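Local coordinates for geranyltranstransferase (Staphylococcus aureus, PDB 1RTR), which joins isopentenyl diphosphate to geranyl diphosphate to make farnesyl diphosphate, a precursor in isoprenoid biosynthesis, at residues P47-L52 with A180-A185; S67-E72 with F120-S125; I165-L170 with S247-D252; S207-M212 with L258-D263. All coordinates share one frame; numbering follows the deposited sequence.

Contact 1 (P47-L52 with A180-A185); sequences PVLLLL and ALLTFA
The phenyl ring of F184 is the flat group of this contact, and L50 meets it obliquely, its CD2 lying 4.2 Å from CE1 of F184. F184 is also touched by L71 of helix 65-83 and by V137, R140 and L141 of helix 131-145. Between the two helices sits A185, whose CB faces CB of L50 at 3.9 Å and CG of L49 at 4.0 Å. A side chain this small lets the two axes, inclined by 26°, come within 8.7 Å. L49 has CG anti to the backbone N (chi1 -172°), and its CD2 reaches CD2 of L182 at 3.6 Å; the two leucines cross at about a right angle. Leucine suits this place because its apolar branch can reach past the small A185, as CD2 of L49 does to L182. The main polar touch is a CA-H...O contact from L50 CA to A185 O (3.6 Å), bent to 139° at the hydrogen. A185 O also accepts from S188 OG one turn on. With no hydrogen bond between the segments, the buried union of helices 45-56 and 179-193 rests on shape and on the exclusion of water, so it depends on close fit more than on direction.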
# COMPACT_ATOMS: atom_id res chain seq x y z
N PRO A 47 -15.41 -8.70 0.53
CA PRO A 47 -15.15 -9.60 1.67
C PRO A 47 -16.08 -10.79 1.66
O PRO A 47 -15.62 -11.92 1.84
CB PRO A 47 -15.42 -8.73 2.91
CG PRO A 47 -16.06 -7.49 2.43
CD PRO A 47 -15.64 -7.32 1.00
N VAL A 48 -17.37 -10.55 1.42
CA VAL A 48 -18.36 -11.62 1.46
C VAL A 48 -18.08 -12.67 0.39
O VAL A 48 -18.12 -13.88 0.67
CB VAL A 48 -19.78 -11.07 1.39
CG1 VAL A 48 -20.74 -12.12 0.86
CG2 VAL A 48 -20.23 -10.61 2.79
N LEU A 49 -17.79 -12.20 -0.82
CA LEU A 49 -17.36 -13.07 -1.91
C LEU A 49 -16.23 -13.98 -1.48
O LEU A 49 -16.31 -15.19 -1.70
CB LEU A 49 -16.93 -12.25 -3.13
CG LEU A 49 -16.62 -13.01 -4.43
CD1 LEU A 49 -17.76 -13.98 -4.79
CD2 LEU A 49 -16.38 -12.03 -5.56
N LEU A 50 -15.20 -13.42 -0.85
CA LEU A 50 -14.03 -14.20 -0.44
C LEU A 50 -14.42 -15.27 0.58
O LEU A 50 -14.09 -16.45 0.44
CB LEU A 50 -12.91 -13.26 0.06
CG LEU A 50 -11.69 -13.58 0.94
CD1 LEU A 50 -11.21 -15.01 0.98
CD2 LEU A 50 -10.54 -12.66 0.55
N LEU A 51 -15.15 -14.84 1.61
CA LEU A 51 -15.71 -15.73 2.62
C LEU A 51 -16.55 -16.86 2.01
O LEU A 51 -16.28 -18.05 2.27
CB LEU A 51 -16.52 -14.91 3.64
CG LEU A 51 -15.84 -14.32 4.89
CD1 LEU A 51 -14.29 -14.43 4.92
CD2 LEU A 51 -16.29 -12.89 5.12
N LEU A 52 -17.53 -16.51 1.18
CA LEU A 52 -18.39 -17.53 0.54
C LEU A 52 -17.63 -18.49 -0.38
O LEU A 52 -17.93 -19.69 -0.41
CB LEU A 52 -19.60 -16.90 -0.16
CG LEU A 52 -20.63 -16.25 0.79
CD1 LEU A 52 -21.59 -15.34 0.07
CD2 LEU A 52 -21.40 -17.29 1.58
N ALA A 180 -10.34 -6.62 -10.65
CA ALA A 180 -9.14 -7.24 -10.10
C ALA A 180 -9.31 -7.60 -8.61
O ALA A 180 -8.86 -8.67 -8.17
CB ALA A 180 -7.90 -6.38 -10.35
N LEU A 181 -9.99 -6.74 -7.85
CA LEU A 181 -10.36 -7.05 -6.47
C LEU A 181 -11.30 -8.25 -6.38
O LEU A 181 -11.10 -9.15 -5.53
CB LEU A 181 -10.99 -5.84 -5.78
CG LEU A 181 -10.08 -4.62 -5.51
CD1 LEU A 181 -10.73 -3.72 -4.48
CD2 LEU A 181 -8.69 -5.04 -5.05
N LEU A 182 -12.30 -8.28 -7.27
CA LEU A 182 -13.23 -9.41 -7.30
C LEU A 182 -12.48 -10.72 -7.54
O LEU A 182 -12.69 -11.70 -6.84
CB LEU A 182 -14.37 -9.20 -8.32
CG LEU A 182 -15.39 -8.17 -7.84
CD1 LEU A 182 -16.41 -7.87 -8.91
CD2 LEU A 182 -16.10 -8.60 -6.57
N THR A 183 -11.59 -10.71 -8.52
CA THR A 183 -10.78 -11.88 -8.81
C THR A 183 -9.84 -12.20 -7.66
O THR A 183 -9.54 -13.38 -7.42
CB THR A 183 -9.99 -11.65 -10.14
OG1 THR A 183 -10.93 -11.52 -11.21
CG2 THR A 183 -9.18 -12.88 -10.53
N PHE A 184 -9.34 -11.18 -6.97
CA PHE A 184 -8.56 -11.42 -5.77
C PHE A 184 -9.40 -12.19 -4.74
O PHE A 184 -8.93 -13.17 -4.17
CB PHE A 184 -8.03 -10.12 -5.13
CG PHE A 184 -7.43 -10.34 -3.77
CD1 PHE A 184 -8.17 -10.12 -2.62
CD2 PHE A 184 -6.14 -10.85 -3.66
CE1 PHE A 184 -7.64 -10.38 -1.37
CE2 PHE A 184 -5.59 -11.12 -2.42
CZ PHE A 184 -6.34 -10.87 -1.27
N ALA A 185 -10.63 -11.74 -4.51
CA ALA A 185 -11.52 -12.37 -3.53
C ALA A 185 -11.64 -13.87 -3.77
O ALA A 185 -11.39 -14.65 -2.85
CB ALA A 185 -12.91 -11.71 -3.51

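Contact 2 (S67-E72 with F120-S125); sequences SAIALE and FELISS
This is a buried, nearly antiparallel helix-helix packing, in which S67, I69 and A70 of helix 65-83 meet L122 and I123 at the C-terminal end of helix 105-124, close to the dimer interface. The axes run at 172° to each other and approach to 8.5 Å. A70 makes that spacing possible: its lone CB points at the partner helix and is met by CD1 of I123 at 3.6 Å, with CG1 of I123 close behind. With CG1 anti to its carbonyl carbon (chi1 -75°), I123 has that same CG1 3.8 Å from S67 OG. A serine is small enough to fit beside I123. L122 sends CD2 obliquely against I69, touching CB at 3.8 Å and also the CG2 branch, while the end of I69 leads away from this contact, and I69 also packs on E16 and L17 of helix 6-18. Other residues of helix 105-124 belong to the dimer: F120 stacks on F120 of the second subunit, and S124 packs on Q139 of that subunit. I123 itself also rests on L138 and L141 of helix 131-145. Since no hydrogen bond or charge pair links the two segments, the fit rests on small residues (S67, A70) set against branched ones (L122, I123); the chemistry is dispersion and burial, and it attaches the helix that carries a subunit contact directly to the body of the fold.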
# COMPACT_ATOMS: atom_id res chain seq x y z
N SER A 67 -7.83 -11.64 5.43
CA SER A 67 -7.72 -11.31 4.00
C SER A 67 -8.93 -10.51 3.51
O SER A 67 -8.78 -9.50 2.82
CB SER A 67 -7.54 -12.56 3.15
OG SER A 67 -6.28 -13.15 3.38
N ALA A 68 -10.13 -10.95 3.91
CA ALA A 68 -11.38 -10.24 3.64
C ALA A 68 -11.37 -8.83 4.23
O ALA A 68 -11.79 -7.87 3.55
CB ALA A 68 -12.58 -11.03 4.14
N ILE A 69 -10.91 -8.68 5.47
CA ILE A 69 -10.79 -7.36 6.10
C ILE A 69 -9.81 -6.49 5.32
O ILE A 69 -10.13 -5.34 4.99
CB ILE A 69 -10.35 -7.47 7.58
CG1 ILE A 69 -11.39 -8.21 8.43
CG2 ILE A 69 -10.10 -6.09 8.17
CD1 ILE A 69 -12.78 -7.55 8.45
N ALA A 70 -8.63 -7.04 5.03
CA ALA A 70 -7.66 -6.39 4.15
C ALA A 70 -8.31 -5.93 2.85
O ALA A 70 -8.18 -4.77 2.46
CB ALA A 70 -6.50 -7.31 3.86
N LEU A 71 -9.04 -6.83 2.20
CA LEU A 71 -9.70 -6.53 0.93
C LEU A 71 -10.62 -5.32 1.04
O LEU A 71 -10.64 -4.45 0.16
CB LEU A 71 -10.46 -7.75 0.41
CG LEU A 71 -11.10 -7.68 -0.98
CD1 LEU A 71 -10.16 -7.05 -2.05
CD2 LEU A 71 -11.57 -9.07 -1.39
N GLU A 72 -11.40 -5.26 2.13
CA GLU A 72 -12.31 -4.13 2.33
C GLU A 72 -11.55 -2.83 2.66
O GLU A 72 -11.98 -1.74 2.26
CB GLU A 72 -13.38 -4.46 3.39
CG GLU A 72 -14.49 -3.42 3.54
CD GLU A 72 -15.47 -3.36 2.37
OE1 GLU A 72 -15.41 -4.23 1.46
OE2 GLU A 72 -16.30 -2.43 2.36
N PHE A 120 -1.90 -4.77 4.16
CA PHE A 120 -0.74 -5.65 4.03
C PHE A 120 -0.24 -6.17 5.38
O PHE A 120 0.14 -7.34 5.50
CB PHE A 120 0.35 -4.97 3.22
CG PHE A 120 -0.03 -4.79 1.78
CD1 PHE A 120 -0.05 -5.88 0.92
CD2 PHE A 120 -0.43 -3.56 1.30
CE1 PHE A 120 -0.43 -5.74 -0.41
CE2 PHE A 120 -0.81 -3.41 -0.02
CZ PHE A 120 -0.81 -4.50 -0.88
N GLU A 121 -0.26 -5.30 6.39
CA GLU A 121 0.06 -5.71 7.75
C GLU A 121 -0.84 -6.83 8.22
O GLU A 121 -0.37 -7.80 8.80
CB GLU A 121 -0.08 -4.52 8.70
CG GLU A 121 0.81 -4.61 9.93
CD GLU A 121 0.01 -4.67 11.21
OE1 GLU A 121 -0.83 -5.61 11.32
OE2 GLU A 121 0.21 -3.79 12.10
N LEU A 122 -2.13 -6.69 7.95
CA LEU A 122 -3.14 -7.64 8.40
C LEU A 122 -2.95 -9.05 7.84
O LEU A 122 -3.05 -10.03 8.59
CB LEU A 122 -4.54 -7.12 8.07
CG LEU A 122 -5.67 -7.46 9.06
CD1 LEU A 122 -5.25 -7.29 10.54
CD2 LEU A 122 -6.88 -6.62 8.75
N ILE A 123 -2.65 -9.17 6.55
CA ILE A 123 -2.45 -10.49 5.95
C ILE A 123 -1.15 -11.08 6.46
O ILE A 123 -1.11 -12.25 6.84
CB ILE A 123 -2.49 -10.45 4.39
CG1 ILE A 123 -3.92 -10.27 3.90
CG2 ILE A 123 -1.86 -11.72 3.79
CD1 ILE A 123 -4.02 -9.56 2.60
N SER A 124 -0.11 -10.25 6.47
CA SER A 124 1.22 -10.70 6.87
C SER A 124 1.28 -11.14 8.34
O SER A 124 2.17 -11.90 8.73
CB SER A 124 2.27 -9.62 6.59
OG SER A 124 2.12 -8.52 7.46
N SER A 125 0.30 -10.71 9.13
CA SER A 125 0.22 -11.08 10.54
C SER A 125 -0.76 -12.20 10.88
O SER A 125 -0.84 -12.61 12.04
CB SER A 125 -0.10 -9.84 11.39
OG SER A 125 -1.45 -9.46 11.24

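Contact 3 (I165-L170 with S247-D252); sequences IDLETL and SLLGKD
L248 lies across the start of helix 167-177: CD2 is its nearer methyl to the carbonyl oxygen I165 O, at 3.5 Å, while CD1 meets CG of L170 (4.0 Å) and CD1 of L167 (4.2 Å). The CB of L248 points toward the other segment, with CG anti to the carbonyl carbon (chi1 -71°). L167 is the counterpart. Its CB likewise points across the contact, CG is anti to the backbone N (chi1 -171°), and its second methyl, CD2, lies 4.1 Å from CD1 of L249; those two side chains cross at about a right angle. Leucines suit a small apolar patch near the surface, since L167 and L248 each offer two methyls to different neighbours. The helix they meet is well begun: D166 stands at its N-cap, and T169 N donates to D166 OD1 over 3.1 Å at 162°, occupying an amide that has no carbonyl of a preceding turn to bond. Aspartate is a natural choice for such a cap. On the partner side, helix 245-270 is kinked where N of K251 and D252 has no bond to the turn before. Several of these residues touch crystal neighbours, which may influence their side chains. Around the patch, L167 also packs on Y245 and K257 of helix 245-270, L170 packs on Y245, and K251 touches C223, Y224 and E227 of helix 197-227. The contact thus seats the N-terminal end of helix 167-177 against the early turns of helix 245-270, beside the C-terminal end of helix 197-227.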
# COMPACT_ATOMS: atom_id res chain seq x y z
N ILE A 165 -14.60 6.99 -25.68
CA ILE A 165 -13.70 5.86 -25.82
C ILE A 165 -14.46 4.67 -26.38
O ILE A 165 -15.67 4.59 -26.19
CB ILE A 165 -13.06 5.53 -24.45
CG1 ILE A 165 -14.12 5.47 -23.35
CG2 ILE A 165 -12.01 6.58 -24.09
CD1 ILE A 165 -13.77 4.57 -22.19
N ASP A 166 -13.76 3.77 -27.06
CA ASP A 166 -14.37 2.54 -27.58
C ASP A 166 -14.58 1.45 -26.50
O ASP A 166 -14.22 1.62 -25.34
CB ASP A 166 -13.59 2.01 -28.79
CG ASP A 166 -12.16 1.62 -28.46
OD1 ASP A 166 -11.89 1.12 -27.36
OD2 ASP A 166 -11.22 1.75 -29.28
N LEU A 167 -15.18 0.33 -26.91
CA LEU A 167 -15.57 -0.72 -25.97
C LEU A 167 -14.40 -1.51 -25.38
O LEU A 167 -14.51 -2.00 -24.25
CB LEU A 167 -16.60 -1.66 -26.61
CG LEU A 167 -17.28 -2.70 -25.71
CD1 LEU A 167 -18.18 -2.02 -24.68
CD2 LEU A 167 -18.07 -3.70 -26.53
N GLU A 168 -13.30 -1.67 -26.11
CA GLU A 168 -12.15 -2.36 -25.54
C GLU A 168 -11.53 -1.55 -24.40
O GLU A 168 -11.09 -2.12 -23.41
CB GLU A 168 -11.09 -2.78 -26.57
CG GLU A 168 -11.26 -2.20 -27.95
CD GLU A 168 -10.65 -3.07 -29.04
OE1 GLU A 168 -9.43 -2.91 -29.30
OE2 GLU A 168 -11.39 -3.90 -29.63
N THR A 169 -11.51 -0.23 -24.56
CA THR A 169 -11.05 0.69 -23.53
C THR A 169 -11.95 0.65 -22.29
O THR A 169 -11.46 0.48 -21.17
CB THR A 169 -10.94 2.14 -24.10
OG1 THR A 169 -10.01 2.15 -25.18
CG2 THR A 169 -10.31 3.11 -23.07
N LEU A 170 -13.26 0.82 -22.50
CA LEU A 170 -14.27 0.71 -21.45
C LEU A 170 -14.14 -0.59 -20.64
O LEU A 170 -14.23 -0.59 -19.41
CB LEU A 170 -15.67 0.78 -22.06
CG LEU A 170 -16.82 1.47 -21.32
CD1 LEU A 170 -17.85 0.44 -20.95
CD2 LEU A 170 -16.39 2.27 -20.08
N SER A 247 -24.52 3.61 -23.77
CA SER A 247 -24.19 4.67 -24.72
C SER A 247 -23.36 4.17 -25.89
O SER A 247 -23.29 4.82 -26.93
CB SER A 247 -23.49 5.84 -24.03
OG SER A 247 -22.08 5.69 -24.08
N LEU A 248 -22.73 3.01 -25.73
CA LEU A 248 -21.96 2.43 -26.82
C LEU A 248 -22.75 1.35 -27.56
O LEU A 248 -22.65 1.23 -28.78
CB LEU A 248 -20.65 1.84 -26.29
CG LEU A 248 -19.57 2.82 -25.83
CD1 LEU A 248 -18.58 2.12 -24.89
CD2 LEU A 248 -18.83 3.45 -27.00
N LEU A 249 -23.56 0.59 -26.83
CA LEU A 249 -24.18 -0.61 -27.34
C LEU A 249 -25.68 -0.43 -27.50
O LEU A 249 -26.37 -1.24 -28.13
CB LEU A 249 -23.92 -1.77 -26.37
CG LEU A 249 -22.85 -2.83 -26.62
CD1 LEU A 249 -21.76 -2.40 -27.59
CD2 LEU A 249 -22.24 -3.22 -25.28
N GLY A 250 -26.17 0.66 -26.92
CA GLY A 250 -27.59 0.85 -26.73
C GLY A 250 -28.06 -0.09 -25.64
O GLY A 250 -27.32 -0.98 -25.20
N LYS A 251 -29.30 0.11 -25.21
CA LYS A 251 -29.92 -0.65 -24.15
C LYS A 251 -29.90 -2.16 -24.37
O LYS A 251 -29.54 -2.92 -23.47
CB LYS A 251 -31.34 -0.16 -23.96
CG LYS A 251 -31.81 -0.18 -22.54
CD LYS A 251 -33.32 -0.25 -22.49
CE LYS A 251 -33.80 -1.68 -22.64
NZ LYS A 251 -35.17 -1.70 -23.22
N ASP A 252 -30.29 -2.61 -25.56
CA ASP A 252 -30.39 -4.06 -25.81
C ASP A 252 -29.04 -4.72 -25.96
O ASP A 252 -28.88 -5.89 -25.62
CB ASP A 252 -31.26 -4.37 -27.03
CG ASP A 252 -32.68 -3.91 -26.84
OD1 ASP A 252 -33.31 -4.31 -25.83
OD2 ASP A 252 -33.25 -3.13 -27.63

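Contact 4 (S207-M212 with L258-D263); sequences SYHLGM and LTYHRD
An aromatic cluster of H209, Y260 and H261 joins two antiparallel helices, 197-227 and 245-270, whose axes approach to 8.3 Å with a crossing angle of -153°. At its centre the imidazoles meet rim to rim, ND1 of H209 and ND1 of H261 forming a nearly straight hydrogen bond of 3.0 Å in which either could be the donor. Each nitrogen lies near the plane of the other ring. In both histidines CG is anti to the carbonyl carbon (chi1 -67° in H209, -74° in H261). H261 is sandwiched: M212 CB stands 3.5 Å from its ring centroid in a CH-pi contact over one face, and CD2 of its neighbour Y260 covers the opposite face. H209 carries CD1 of Y208 over the centre of one face, while its CE1 approaches Y260 OH at 3.8 Å. Histidine suits this place, being flat, with faces that at H261 take M212 CB and Y260 CD2 and a ring nitrogen that can give or accept. Such a pair needs one ND1 without a proton, so at least one ring is probably neutral. Outside the interface, R262 pairs with D286 and makes a cation-pi contact with Y289, tying in helix 279-289. Antiparallel packing of neighbouring helices, here with a polar bond set among aromatic rings, is characteristic of the all-helical polyprenyl synthase fold.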
# COMPACT_ATOMS: atom_id res chain seq x y z
N SER A 207 -14.75 -15.58 -11.91
CA SER A 207 -14.57 -14.27 -11.26
C SER A 207 -14.49 -13.13 -12.25
O SER A 207 -15.05 -12.05 -12.02
CB SER A 207 -13.35 -14.26 -10.33
OG SER A 207 -12.15 -14.11 -11.08
N TYR A 208 -13.81 -13.37 -13.37
CA TYR A 208 -13.75 -12.38 -14.45
C TYR A 208 -15.14 -12.01 -14.97
O TYR A 208 -15.48 -10.83 -15.04
CB TYR A 208 -12.87 -12.87 -15.60
CG TYR A 208 -13.05 -12.02 -16.84
CD1 TYR A 208 -13.88 -12.45 -17.89
CD2 TYR A 208 -12.41 -10.78 -16.96
CE1 TYR A 208 -14.05 -11.67 -19.03
CE2 TYR A 208 -12.59 -9.99 -18.09
CZ TYR A 208 -13.41 -10.44 -19.13
OH TYR A 208 -13.59 -9.68 -20.25
N HIS A 209 -15.94 -13.02 -15.31
CA HIS A 209 -17.29 -12.77 -15.85
C HIS A 209 -18.19 -12.13 -14.82
O HIS A 209 -18.93 -11.18 -15.12
CB HIS A 209 -17.92 -14.04 -16.42
CG HIS A 209 -17.22 -14.54 -17.65
ND1 HIS A 209 -17.18 -13.82 -18.82
CD2 HIS A 209 -16.50 -15.66 -17.87
CE1 HIS A 209 -16.47 -14.48 -19.72
NE2 HIS A 209 -16.05 -15.61 -19.17
N LEU A 210 -18.10 -12.63 -13.58
CA LEU A 210 -18.86 -12.03 -12.48
C LEU A 210 -18.53 -10.54 -12.36
O LEU A 210 -19.43 -9.72 -12.15
CB LEU A 210 -18.58 -12.75 -11.17
CG LEU A 210 -19.31 -12.21 -9.94
CD1 LEU A 210 -20.78 -12.60 -10.02
CD2 LEU A 210 -18.67 -12.73 -8.66
N GLY A 211 -17.25 -10.20 -12.52
CA GLY A 211 -16.80 -8.82 -12.44
C GLY A 211 -17.36 -7.92 -13.52
O GLY A 211 -17.76 -6.79 -13.24
N MET A 212 -17.36 -8.41 -14.76
CA MET A 212 -17.92 -7.65 -15.87
C MET A 212 -19.44 -7.43 -15.72
O MET A 212 -19.95 -6.37 -16.07
CB MET A 212 -17.56 -8.28 -17.22
CG MET A 212 -16.03 -8.43 -17.48
SD MET A 212 -14.97 -6.92 -17.24
CE MET A 212 -15.71 -5.81 -18.37
N LEU A 258 -24.61 -8.27 -20.59
CA LEU A 258 -24.91 -8.76 -19.26
C LEU A 258 -25.20 -10.24 -19.29
O LEU A 258 -24.53 -11.02 -18.60
CB LEU A 258 -26.09 -8.01 -18.65
CG LEU A 258 -26.46 -8.29 -17.18
CD1 LEU A 258 -25.25 -8.56 -16.27
CD2 LEU A 258 -27.28 -7.14 -16.63
N THR A 259 -26.17 -10.63 -20.11
CA THR A 259 -26.60 -12.03 -20.20
C THR A 259 -25.46 -12.94 -20.60
O THR A 259 -25.33 -14.04 -20.07
CB THR A 259 -27.80 -12.16 -21.17
OG1 THR A 259 -28.93 -11.45 -20.63
CG2 THR A 259 -28.30 -13.60 -21.26
N TYR A 260 -24.63 -12.49 -21.53
CA TYR A 260 -23.47 -13.26 -21.95
C TYR A 260 -22.49 -13.56 -20.78
O TYR A 260 -21.99 -14.67 -20.64
CB TYR A 260 -22.74 -12.56 -23.10
CG TYR A 260 -21.30 -12.98 -23.21
CD1 TYR A 260 -20.96 -14.23 -23.74
CD2 TYR A 260 -20.28 -12.16 -22.74
CE1 TYR A 260 -19.63 -14.63 -23.82
CE2 TYR A 260 -18.95 -12.56 -22.80
CZ TYR A 260 -18.64 -13.79 -23.35
OH TYR A 260 -17.33 -14.18 -23.42
N HIS A 261 -22.22 -12.55 -19.96
CA HIS A 261 -21.37 -12.73 -18.79
C HIS A 261 -22.03 -13.61 -17.71
O HIS A 261 -21.38 -14.50 -17.15
CB HIS A 261 -20.96 -11.37 -18.23
CG HIS A 261 -19.93 -10.68 -19.06
ND1 HIS A 261 -18.74 -11.27 -19.41
CD2 HIS A 261 -19.94 -9.47 -19.67
CE1 HIS A 261 -18.05 -10.45 -20.17
NE2 HIS A 261 -18.75 -9.35 -20.35
N ARG A 262 -23.32 -13.34 -17.46
CA ARG A 262 -24.17 -14.18 -16.62
C ARG A 262 -24.02 -15.63 -17.05
O ARG A 262 -23.74 -16.49 -16.23
CB ARG A 262 -25.63 -13.72 -16.73
CG ARG A 262 -26.68 -14.45 -15.86
CD ARG A 262 -26.77 -15.95 -16.09
NE ARG A 262 -28.04 -16.42 -16.64
CZ ARG A 262 -29.16 -16.58 -15.94
NH1 ARG A 262 -30.25 -17.03 -16.53
NH2 ARG A 262 -29.20 -16.28 -14.64
N ASP A 263 -24.18 -15.89 -18.34
CA ASP A 263 -24.16 -17.25 -18.86
C ASP A 263 -22.80 -17.89 -18.74
O ASP A 263 -22.69 -19.07 -18.45
CB ASP A 263 -24.65 -17.29 -20.31
CG ASP A 263 -26.14 -17.10 -20.43
OD1 ASP A 263 -26.64 -16.96 -21.57
OD2 ASP A 263 -26.91 -17.05 -19.44

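Overall arrangement
Contact 1 lies nearest the centre of the chain and touches two of the others. Contact 2, 12 Å away between centres, meets it where L71 CD2 packs 3.6 Å from A185 CB; contact 4, at 15 Å, is joined through a probable hydrogen bond of 2.9 Å between T183 OG1 and S207 OG. Contacts 3 and 4 share helix 245-270, with centres 16 Å apart. Contacts 2 and 3 lie on opposite sides of the chain's centre, 35 Å apart, the former near the second subunit. In this family aspartate-rich motifs bind the diphosphates through magnesium; here the corresponding sequences probably lie at the C-terminal end of helix 65-83 and late in helix 197-227, helices used by contacts 2 and 4.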